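Local coordinates for hypothetical protein TT1662 (Thermus thermophilus, PDB 1UFO) that is probably a hydrolase, a member of the alpha/beta hydrolase fold enzymes whose substrate is not established, at residues E6-A11 / V15-P20; L175-G180 / E192-A197. All coordinates share one frame; numbering follows the deposited sequence.

Contact 1. Residues E6-A11 / V15-P20; sequences ERLTLA and VLARIP
The carboxylate of Glu6 turns one flat face to the terminal methyl of Ile19. Ile19 CD1 lies over this face near the CG-CD bond of Glu6, 3.7 Å from Glu6 CD and about equally far from both oxygens. The CG methylene of Glu6 touches the same methyl at 3.6 Å. Glu6 CG lies between its own backbone N and carbonyl carbon (chi1 41°), and the rest of the chain runs on extended, which lifts the carboxylate across Ile19. OE1 forms a salt bridge with Arg4. Replacing Glu6 by alanine removes the carboxylate, which would probably leave Arg4 without this negative partner and uncover the Ile19 methyl.

These residues belong to the N-terminal beta hairpin, strands 3-10 and 13-20, at one margin of the central sheet. Glu6 pairs with Ala17, and Leu8 with Val15, as antiparallel hydrogen-bonded pairs. Glu6 N meets Ala17 O at 2.9 Å. Ala17 N returns to Glu6 O at 2.7 Å. Between them, Arg7 and Leu16 form a non-hydrogen-bonded pair.

Leu8 shares a face with Glu6 and lays its CD1 on Ala17 CB at 3.8 Å. Further along, Leu10 CB meets Val15 CG2 at 4.0 Å, the two side chains crossing at about a right angle. Helix 77-103 and Leu55 also pack against Leu10. On the other face, Arg7 CD touches Leu16 CD1 at 3.9 Å. Bends at chi2 (-74°) and chi3 (-66°) fold the Arg7 chain, and its guanidinium group is held by Glu64 and Ser14.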
loop_
_atom_site.group_PDB
_atom_site.type_symbol
_atom_site.label_atom_id
_atom_site.label_comp_id
_atom_site.label_asym_id
_atom_site.label_seq_id
_atom_site.Cartn_x
_atom_site.Cartn_y
_atom_site.Cartn_z
ATOM N N GLU A 6 11.835 -21.895 16.428
ATOM C CA GLU A 6 13.063 -22.555 16.769
ATOM C C GLU A 6 14.272 -21.718 16.466
ATOM O O GLU A 6 14.166 -20.670 15.795
ATOM C CB GLU A 6 13.218 -23.912 16.084
ATOM C CG GLU A 6 12.805 -24.062 14.681
ATOM C CD GLU A 6 12.839 -25.553 14.287
ATOM O OE1 GLU A 6 11.799 -26.272 14.330
ATOM O OE2 GLU A 6 13.924 -26.016 13.969
ATOM N N ARG A 7 15.401 -22.144 17.021
ATOM C CA ARG A 7 16.681 -21.477 16.775
ATOM C C ARG A 7 17.480 -22.352 15.830
ATOM O O ARG A 7 17.662 -23.557 16.105
ATOM C CB ARG A 7 17.484 -21.268 18.077
ATOM C CG ARG A 7 16.739 -20.494 19.211
ATOM C CD ARG A 7 16.608 -18.929 18.943
ATOM N NE ARG A 7 17.926 -18.384 18.977
ATOM C CZ ARG A 7 18.417 -17.643 19.956
ATOM N NH1 ARG A 7 19.666 -17.263 19.847
ATOM N NH2 ARG A 7 17.646 -17.217 20.968
ATOM N N LEU A 8 17.928 -21.782 14.712
ATOM C CA LEU A 8 18.719 -22.514 13.722
ATOM C C LEU A 8 20.082 -21.886 13.703
ATOM O O LEU A 8 20.284 -20.815 14.297
ATOM C CB LEU A 8 18.134 -22.303 12.345
ATOM C CG LEU A 8 16.683 -22.673 12.226
ATOM C CD1 LEU A 8 16.216 -22.372 10.824
ATOM C CD2 LEU A 8 16.536 -24.199 12.504
ATOM N N THR A 9 21.010 -22.549 13.025
ATOM C CA THR A 9 22.339 -22.013 12.795
ATOM C C THR A 9 22.502 -21.847 11.301
ATOM O O THR A 9 22.368 -22.818 10.568
ATOM C CB THR A 9 23.468 -22.945 13.340
ATOM O OG1 THR A 9 23.309 -23.075 14.760
ATOM C CG2 THR A 9 24.882 -22.294 13.021
ATOM N N LEU A 10 22.750 -20.586 10.841
ATOM C CA LEU A 10 22.920 -20.311 9.414
ATOM C C LEU A 10 24.107 -19.407 9.269
ATOM O O LEU A 10 24.180 -18.415 9.962
ATOM C CB LEU A 10 21.700 -19.594 8.895
ATOM C CG LEU A 10 20.454 -20.448 8.795
ATOM C CD1 LEU A 10 19.219 -19.496 8.600
ATOM C CD2 LEU A 10 20.589 -21.346 7.604
ATOM N N ALA A 11 25.062 -19.818 8.431
ATOM C CA ALA A 11 26.264 -19.028 8.163
ATOM C C ALA A 11 26.964 -18.731 9.484
ATOM O O ALA A 11 27.598 -17.676 9.696
ATOM C CB ALA A 11 25.840 -17.740 7.451
ATOM N N VAL A 15 19.995 -18.043 14.446
ATOM C CA VAL A 15 18.865 -17.364 13.803
ATOM C C VAL A 15 17.515 -17.802 14.384
ATOM O O VAL A 15 17.222 -19.002 14.408
ATOM C CB VAL A 15 18.921 -17.690 12.294
ATOM C CG1 VAL A 15 17.861 -16.936 11.552
ATOM C CG2 VAL A 15 20.263 -17.240 11.730
ATOM N N LEU A 16 16.702 -16.847 14.876
ATOM C CA LEU A 16 15.351 -17.170 15.332
ATOM C C LEU A 16 14.496 -17.469 14.097
ATOM O O LEU A 16 14.473 -16.724 13.090
ATOM C CB LEU A 16 14.791 -15.997 16.123
ATOM C CG LEU A 16 13.366 -16.150 16.604
ATOM C CD1 LEU A 16 13.368 -17.208 17.617
ATOM C CD2 LEU A 16 12.860 -14.802 17.280
ATOM N N ALA A 17 13.773 -18.554 14.146
ATOM C CA ALA A 17 12.929 -18.918 13.021
ATOM C C ALA A 17 11.490 -19.198 13.401
ATOM O O ALA A 17 11.234 -19.868 14.428
ATOM C CB ALA A 17 13.478 -20.157 12.292
ATOM N N ARG A 18 10.551 -18.674 12.642
ATOM C CA ARG A 18 9.139 -18.993 12.879
ATOM C C ARG A 18 8.765 -19.781 11.654
ATOM O O ARG A 18 8.653 -19.285 10.525
ATOM C CB ARG A 18 8.315 -17.707 12.982
ATOM C CG ARG A 18 6.926 -17.961 13.441
ATOM C CD ARG A 18 6.756 -17.780 15.010
ATOM N NE ARG A 18 5.314 -17.781 15.310
ATOM C CZ ARG A 18 4.456 -16.974 14.674
ATOM N NH1 ARG A 18 4.934 -16.113 13.751
ATOM N NH2 ARG A 18 3.120 -17.091 14.865
ATOM N N ILE A 19 8.577 -21.084 11.879
ATOM C CA ILE A 19 8.409 -22.013 10.769
ATOM C C ILE A 19 7.016 -22.595 10.597
ATOM O O ILE A 19 6.548 -23.359 11.460
ATOM C CB ILE A 19 9.436 -23.176 10.924
ATOM C CG1 ILE A 19 10.852 -22.587 11.072
ATOM C CG2 ILE A 19 9.265 -24.168 9.746
ATOM C CD1 ILE A 19 12.067 -23.707 11.175
ATOM N N PRO A 20 6.358 -22.298 9.475
ATOM C CA PRO A 20 4.995 -22.848 9.280
ATOM C C PRO A 20 5.156 -24.284 8.802
ATOM O O PRO A 20 6.192 -24.662 8.243
ATOM C CB PRO A 20 4.373 -21.940 8.224
ATOM C CG PRO A 20 5.585 -21.495 7.391
ATOM C CD PRO A 20 6.760 -21.398 8.377
#

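Contact 2. Residues L175-G180 / E192-A197; sequences LLHLHG and EKTLEA
A beta-alpha-beta unit brings these residues together: strand 175-180 leads into helix 188-198, which is followed by strand 207-212. The contact is small and buried, 132 Å² in all. It rests on one imidazole from the strand and two apolar branches from the helix.

CD1 of Leu195 is the nearer of the two, 3.5 Å from His177 CD2. It comes in obliquely to the ring plane and also approaches His177 CG at 4.0 Å and CB at 4.1 Å. The two side chains run alongside each other, pointing opposite ways. Leu195 leaves the helix without pointing at the strand, and the end of its side chain makes the approach. The second branch is the methyl of Thr194, whose CG2 is 3.7 Å from His177 NE2, again oblique to the ring. Thr194 meets the histidine side chain roughly crosswise. With chi1 at -65°, OG1 lies beside the backbone N and CG2 stands anti to it, which presents the methyl to the histidine. The hydroxyl is engaged with Arg190 O one turn earlier, Gly139 N and Ser138 OG. These bonds fix the rotation of Thr194 and satisfy its buried oxygen.

The polar tip of His177 is also occupied. Its NE2 is hydrogen-bonded to NE2 of His120, and the two rings meet with their planes about 30° apart. Met191 on the same helix and Ala134 on the adjoining strand add to the packing round His177. Leu195 also touches Glu213 of the second subunit. Such packing of a helix against a parallel strand is the basic layering of the alpha/beta hydrolase fold.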
loop_
_atom_site.group_PDB
_atom_site.type_symbol
_atom_site.label_atom_id
_atom_site.label_comp_id
_atom_site.label_asym_id
_atom_site.label_seq_id
_atom_site.Cartn_x
_atom_site.Cartn_y
_atom_site.Cartn_z
ATOM N N LEU A 175 10.439 -3.432 -4.596
ATOM C CA LEU A 175 10.749 -2.756 -3.353
ATOM C C LEU A 175 9.590 -1.904 -2.916
ATOM O O LEU A 175 9.125 -1.038 -3.649
ATOM C CB LEU A 175 12.006 -1.845 -3.544
ATOM C CG LEU A 175 12.355 -0.827 -2.431
ATOM C CD1 LEU A 175 12.655 -1.627 -1.217
ATOM C CD2 LEU A 175 13.542 -0.029 -2.813
ATOM N N LEU A 176 9.132 -2.161 -1.691
ATOM C CA LEU A 176 8.010 -1.361 -1.145
ATOM C C LEU A 176 8.457 -0.651 0.111
ATOM O O LEU A 176 8.955 -1.316 1.013
ATOM C CB LEU A 176 6.786 -2.265 -0.773
ATOM C CG LEU A 176 5.730 -1.601 0.062
ATOM C CD1 LEU A 176 5.147 -0.446 -0.828
ATOM C CD2 LEU A 176 4.645 -2.621 0.402
ATOM N N HIS A 177 8.332 0.676 0.147
ATOM C CA HIS A 177 8.659 1.432 1.367
ATOM C C HIS A 177 7.312 1.664 2.072
ATOM O O HIS A 177 6.331 2.087 1.454
ATOM C CB HIS A 177 9.325 2.780 1.055
ATOM C CG HIS A 177 10.793 2.790 1.242
ATOM N ND1 HIS A 177 11.380 3.046 2.474
ATOM C CD2 HIS A 177 11.833 2.514 0.389
ATOM C CE1 HIS A 177 12.705 2.940 2.356
ATOM N NE2 HIS A 177 12.990 2.606 1.104
ATOM N N LEU A 178 7.251 1.333 3.374
ATOM C CA LEU A 178 6.017 1.517 4.145
ATOM C C LEU A 178 6.395 2.534 5.228
ATOM O O LEU A 178 7.425 2.376 5.912
ATOM C CB LEU A 178 5.566 0.189 4.822
ATOM C CG LEU A 178 5.355 -0.886 3.745
ATOM C CD1 LEU A 178 6.577 -1.855 3.638
ATOM C CD2 LEU A 178 4.084 -1.714 4.159
ATOM N N HIS A 179 5.595 3.597 5.385
ATOM C CA HIS A 179 5.985 4.665 6.316
ATOM C C HIS A 179 4.782 5.321 6.967
ATOM O O HIS A 179 3.662 5.192 6.496
ATOM C CB HIS A 179 6.656 5.773 5.484
ATOM C CG HIS A 179 7.865 6.387 6.109
ATOM N ND1 HIS A 179 9.125 5.815 5.974
ATOM C CD2 HIS A 179 8.037 7.507 6.871
ATOM C CE1 HIS A 179 10.017 6.538 6.635
ATOM N NE2 HIS A 179 9.383 7.582 7.190
ATOM N N GLY A 180 5.068 6.006 8.079
ATOM C CA GLY A 180 4.011 6.762 8.773
ATOM C C GLY A 180 4.231 8.230 8.463
ATOM O O GLY A 180 5.346 8.744 8.504
ATOM N N GLU A 192 10.821 9.697 0.724
ATOM C CA GLU A 192 10.473 10.157 -0.634
ATOM C C GLU A 192 11.786 10.414 -1.490
ATOM O O GLU A 192 11.812 10.098 -2.697
ATOM C CB GLU A 192 9.634 11.459 -0.479
ATOM C CG GLU A 192 8.209 11.130 -0.006
ATOM C CD GLU A 192 7.346 12.380 0.454
ATOM O OE1 GLU A 192 7.874 13.371 1.079
ATOM O OE2 GLU A 192 6.113 12.378 0.239
ATOM N N LYS A 193 12.809 10.927 -0.815
ATOM C CA LYS A 193 14.107 11.209 -1.460
ATOM C C LYS A 193 14.701 9.874 -1.906
ATOM O O LYS A 193 15.340 9.771 -2.968
ATOM C CB LYS A 193 15.038 11.854 -0.472
ATOM C CG LYS A 193 16.429 12.214 -0.948
ATOM C CD LYS A 193 17.143 12.640 0.295
ATOM C CE LYS A 193 18.609 12.529 0.224
ATOM N NZ LYS A 193 19.100 13.662 -0.603
ATOM N N THR A 194 14.460 8.836 -1.089
ATOM C CA THR A 194 14.970 7.517 -1.525
ATOM C C THR A 194 14.320 7.056 -2.846
ATOM O O THR A 194 14.963 6.622 -3.823
ATOM C CB THR A 194 14.654 6.482 -0.410
ATOM O OG1 THR A 194 15.388 6.836 0.742
ATOM C CG2 THR A 194 15.058 5.053 -0.795
ATOM N N LEU A 195 12.985 7.131 -2.894
ATOM C CA LEU A 195 12.276 6.692 -4.056
ATOM C C LEU A 195 12.575 7.545 -5.276
ATOM O O LEU A 195 12.639 7.041 -6.322
ATOM C CB LEU A 195 10.776 6.657 -3.779
ATOM C CG LEU A 195 10.213 5.262 -3.420
ATOM C CD1 LEU A 195 10.901 4.542 -2.349
ATOM C CD2 LEU A 195 8.824 5.506 -3.017
ATOM N N GLU A 196 12.753 8.834 -5.089
ATOM C CA GLU A 196 13.032 9.696 -6.214
ATOM C C GLU A 196 14.429 9.404 -6.766
ATOM O O GLU A 196 14.635 9.438 -7.998
ATOM C CB GLU A 196 12.917 11.162 -5.791
ATOM C CG GLU A 196 13.189 12.077 -7.054
ATOM C CD GLU A 196 12.343 11.650 -8.307
ATOM O OE1 GLU A 196 11.105 11.541 -8.177
ATOM O OE2 GLU A 196 12.912 11.391 -9.417
ATOM N N ALA A 197 15.381 9.023 -5.895
ATOM C CA ALA A 197 16.714 8.718 -6.369
ATOM C C ALA A 197 16.687 7.432 -7.157
ATOM O O ALA A 197 17.442 7.239 -8.137
ATOM C CB ALA A 197 17.730 8.622 -5.211
#

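How the contacts relate
Contacts 1 and 2 reach the same eight-stranded sheet but lie on opposite sides of the chain's centre. Their centres are 29 Å apart and their nearest atoms about 17 Å, so they do not touch. Contact 1 closes an antiparallel hairpin whose strand 3-10 is outermost within the chain. Contact 2 lies in the parallel part, where strand 175-180 neighbours the other outermost strand, 207-212. The geometry suggests a triad of Ser113, Asp183 and His217. Asp183 lies just beyond the end of strand 175-180, so contact 2 belongs to the unit carrying the probable acid. Contact 1 carries none of these residues.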